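Local coordinates for protein kunitz-type serine protease inhibitor homolog calcicludine (Dendroaspis angusticeps, PDB 5YV7) that probably blocks L-type calcium channels as a snake-venom toxin built on the Kunitz-type protease inhibitor fold, at residues 19-23 with 34-39. Sequence-based numbering, arbitrary orientation.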
ATOM      1  N   GLN A  19       1.412   3.243  15.085  1.00 42.11           N
ATOM      2  CA  GLN A  19       1.086   2.177  14.146  1.00 44.26           C
ATOM      3  C   GLN A  19      -0.364   2.277  13.685  1.00 44.00           C
ATOM      4  O   GLN A  19      -1.274   2.515  14.484  1.00 42.75           O
ATOM      5  CB  GLN A  19       1.374   0.787  14.730  1.00 42.95           C
ATOM      6  CG  GLN A  19       0.582   0.381  15.928  1.00 42.95           C
ATOM      7  CD  GLN A  19       0.874  -1.064  16.343  1.00 47.43           C
ATOM      8  OE1 GLN A  19       1.786  -1.324  17.135  1.00 49.80           O
ATOM      9  NE2 GLN A  19       0.089  -2.000  15.824  1.00 45.14           N
ATOM     10  N   PHE A  20      -0.560   2.089  12.382  1.00 39.84           N
ATOM     11  CA  PHE A  20      -1.874   2.167  11.759  1.00 41.71           C
ATOM     12  C   PHE A  20      -1.979   1.039  10.751  1.00 42.01           C
ATOM     13  O   PHE A  20      -1.183   0.971   9.807  1.00 41.18           O
ATOM     14  CB  PHE A  20      -2.095   3.517  11.069  1.00 39.08           C
ATOM     15  CG  PHE A  20      -2.005   4.681  11.991  1.00 41.13           C
ATOM     16  CD1 PHE A  20      -0.782   5.298  12.238  1.00 41.68           C
ATOM     17  CD2 PHE A  20      -3.137   5.160  12.629  1.00 36.82           C
ATOM     18  CE1 PHE A  20      -0.692   6.374  13.109  1.00 39.75           C
ATOM     19  CE2 PHE A  20      -3.055   6.232  13.495  1.00 35.43           C
ATOM     20  CZ  PHE A  20      -1.833   6.838  13.740  1.00 39.01           C
ATOM     21  N   SER A  21      -2.953   0.160  10.951  1.00 40.73           N
ATOM     22  CA  SER A  21      -3.148  -0.935  10.017  1.00 38.90           C
ATOM     23  C   SER A  21      -3.423  -0.385   8.633  1.00 39.42           C
ATOM     24  O   SER A  21      -4.259   0.505   8.455  1.00 42.90           O
ATOM     25  CB  SER A  21      -4.287  -1.825  10.481  1.00 33.44           C
ATOM     26  OG  SER A  21      -3.954  -2.348  11.753  1.00 49.44           O
ATOM     27  N   SER A  22      -2.696  -0.905   7.658  1.00 37.89           N
ATOM     28  CA  SER A  22      -2.740  -0.390   6.306  1.00 38.86           C
ATOM     29  C   SER A  22      -2.578  -1.552   5.334  1.00 39.60           C
ATOM     30  O   SER A  22      -2.342  -2.699   5.724  1.00 41.45           O
ATOM     31  CB  SER A  22      -1.658   0.681   6.098  1.00 35.01           C
ATOM     32  OG  SER A  22      -1.882   1.817   6.920  1.00 40.17           O
ATOM     33  N   PHE A  23      -2.704  -1.248   4.057  1.00 38.35           N
ATOM     34  CA  PHE A  23      -2.457  -2.217   3.008  1.00 38.15           C
ATOM     35  C   PHE A  23      -1.539  -1.590   1.973  1.00 39.17           C
ATOM     36  O   PHE A  23      -1.542  -0.368   1.776  1.00 37.52           O
ATOM     37  CB  PHE A  23      -3.764  -2.687   2.376  1.00 36.56           C
ATOM     38  CG  PHE A  23      -4.605  -3.505   3.305  1.00 40.19           C
ATOM     39  CD1 PHE A  23      -5.499  -2.890   4.179  1.00 42.40           C
ATOM     40  CD2 PHE A  23      -4.473  -4.881   3.341  1.00 39.36           C
ATOM     41  CE1 PHE A  23      -6.259  -3.635   5.065  1.00 40.73           C
ATOM     42  CE2 PHE A  23      -5.236  -5.639   4.224  1.00 43.86           C
ATOM     43  CZ  PHE A  23      -6.132  -5.013   5.087  1.00 40.49           C
ATOM     44  N   PRO A  34      -1.340  -6.663   3.995  1.00 40.02           N
ATOM     45  CA  PRO A  34      -1.384  -5.773   5.162  1.00 39.52           C
ATOM     46  C   PRO A  34       0.009  -5.336   5.590  1.00 38.31           C
ATOM     47  O   PRO A  34       0.992  -6.052   5.403  1.00 41.68           O
ATOM     48  CB  PRO A  34      -2.038  -6.646   6.244  1.00 37.90           C
ATOM     49  CG  PRO A  34      -1.630  -8.034   5.872  1.00 38.60           C
ATOM     50  CD  PRO A  34      -1.667  -8.056   4.353  1.00 36.83           C
ATOM     51  N   PHE A  35       0.085  -4.147   6.185  1.00 34.39           N
ATOM     52  CA  PHE A  35       1.300  -3.739   6.882  1.00 36.82           C
ATOM     53  C   PHE A  35       0.950  -2.669   7.908  1.00 37.63           C
ATOM     54  O   PHE A  35      -0.148  -2.104   7.896  1.00 40.46           O
ATOM     55  CB  PHE A  35       2.391  -3.257   5.907  1.00 36.31           C
ATOM     56  CG  PHE A  35       2.230  -1.831   5.414  1.00 35.18           C
ATOM     57  CD1 PHE A  35       1.360  -1.534   4.367  1.00 34.68           C
ATOM     58  CD2 PHE A  35       3.001  -0.800   5.961  1.00 32.22           C
ATOM     59  CE1 PHE A  35       1.243  -0.223   3.878  1.00 37.08           C
ATOM     60  CE2 PHE A  35       2.895   0.508   5.489  1.00 34.96           C
ATOM     61  CZ  PHE A  35       2.018   0.806   4.442  1.00 37.27           C
ATOM     62  N   LEU A  36       1.887  -2.426   8.817  1.00 32.46           N
ATOM     63  CA  LEU A  36       1.723  -1.413   9.849  1.00 38.89           C
ATOM     64  C   LEU A  36       2.459  -0.148   9.417  1.00 37.33           C
ATOM     65  O   LEU A  36       3.682  -0.164   9.255  1.00 35.83           O
ATOM     66  CB  LEU A  36       2.233  -1.909  11.209  1.00 35.71           C
ATOM     67  CG  LEU A  36       1.469  -3.097  11.802  1.00 40.84           C
ATOM     68  CD1 LEU A  36       1.986  -3.451  13.201  1.00 33.21           C
ATOM     69  CD2 LEU A  36      -0.052  -2.847  11.817  1.00 36.73           C
ATOM     70  N   PHE A  37       1.704   0.931   9.214  1.00 38.33           N
ATOM     71  CA  PHE A  37       2.254   2.235   8.868  1.00 37.27           C
ATOM     72  C   PHE A  37       2.531   3.028  10.145  1.00 38.94           C
ATOM     73  O   PHE A  37       1.730   3.014  11.086  1.00 39.91           O
ATOM     74  CB  PHE A  37       1.275   2.976   7.952  1.00 36.28           C
ATOM     75  CG  PHE A  37       1.696   4.371   7.592  1.00 38.51           C
ATOM     76  CD1 PHE A  37       2.972   4.630   7.115  1.00 39.69           C
ATOM     77  CD2 PHE A  37       0.804   5.431   7.717  1.00 40.58           C
ATOM     78  CE1 PHE A  37       3.360   5.931   6.772  1.00 39.32           C
ATOM     79  CE2 PHE A  37       1.185   6.738   7.365  1.00 40.62           C
ATOM     80  CZ  PHE A  37       2.462   6.982   6.895  1.00 37.93           C
ATOM     81  N   SER A  38       3.686   3.699  10.185  1.00 36.83           N
ATOM     82  CA  SER A  38       4.091   4.405  11.397  1.00 40.48           C
ATOM     83  C   SER A  38       3.284   5.675  11.626  1.00 41.35           C
ATOM     84  O   SER A  38       3.219   6.149  12.763  1.00 38.12           O
ATOM     85  CB  SER A  38       5.585   4.746  11.357  1.00 37.15           C
ATOM     86  OG  SER A  38       5.831   5.826  10.482  1.00 35.85           O
ATOM     87  N   GLY A  39       2.682   6.242  10.578  1.00 40.69           N
ATOM     88  CA  GLY A  39       1.887   7.447  10.694  1.00 38.90           C
ATOM     89  C   GLY A  39       2.417   8.647   9.935  1.00 38.99           C
ATOM     90  O   GLY A  39       1.650   9.588   9.693  1.00 37.61           O
TER
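Phe-20 pairs with Phe-37, and Ser-22 with Phe-35, as the hydrogen-bonded pairs of the twisted antiparallel beta hairpin at the heart of the Kunitz (BPTI-like) fold. Each pair is tied by two backbone bonds that differ in straightness. Phe-37 N reaches Phe-20 O at 2.9 Å on a nearly straight path (167°), whereas the return bond from Phe-20 N to Phe-37 O, 2.8 Å, is bent to 133°. The Ser-22/Phe-35 pair repeats the pattern, the bond given by Phe-35 N being the straighter. The same Phe-37 O also takes a CA-H...O contact from Gln-19 CA, and Ser-22 O is touched likewise by Pro-34 CA. Beside the first pair, Gly-39 CA lies 3.7 Å from Phe-20 CE1.

Alternation of side chains then gives the ribbon two unlike faces. On the face of Ser-22 and Phe-35, CB of the serine rests over the phenylalanine ring, offset toward its rim and 4.1 Å from the centroid, in a CH-pi contact. A chi1 of 80° carries the Phe-35 ring over the partner strand, bringing edge atom CE1 to 3.5 Å from Phe-23 O. Ser-22 OG meanwhile lies against Phe-37 CB. The other face carries Leu-36, whose two methyls divide their work: CD2 packs near Ser-21 OG, while CD1 meets Gln-19 NE2, the two side chains running side by side. Further along, the Phe-23 ring crosses Pro-34, CE2 to CB.

In the next shell, Arg-46 makes a cation-pi contact with Phe-37 and also touches Ser-22 and Phe-35; Val-11 and Ile-13 also touch Phe-35. Ser-38 OG hydrogen-bonds to Ile-13 O, tying the strand's exit to the segment holding Ile-13. Next to it, Gly-39 N lies 3.4 Å above the plane of the Phe-37 ring, over its centre.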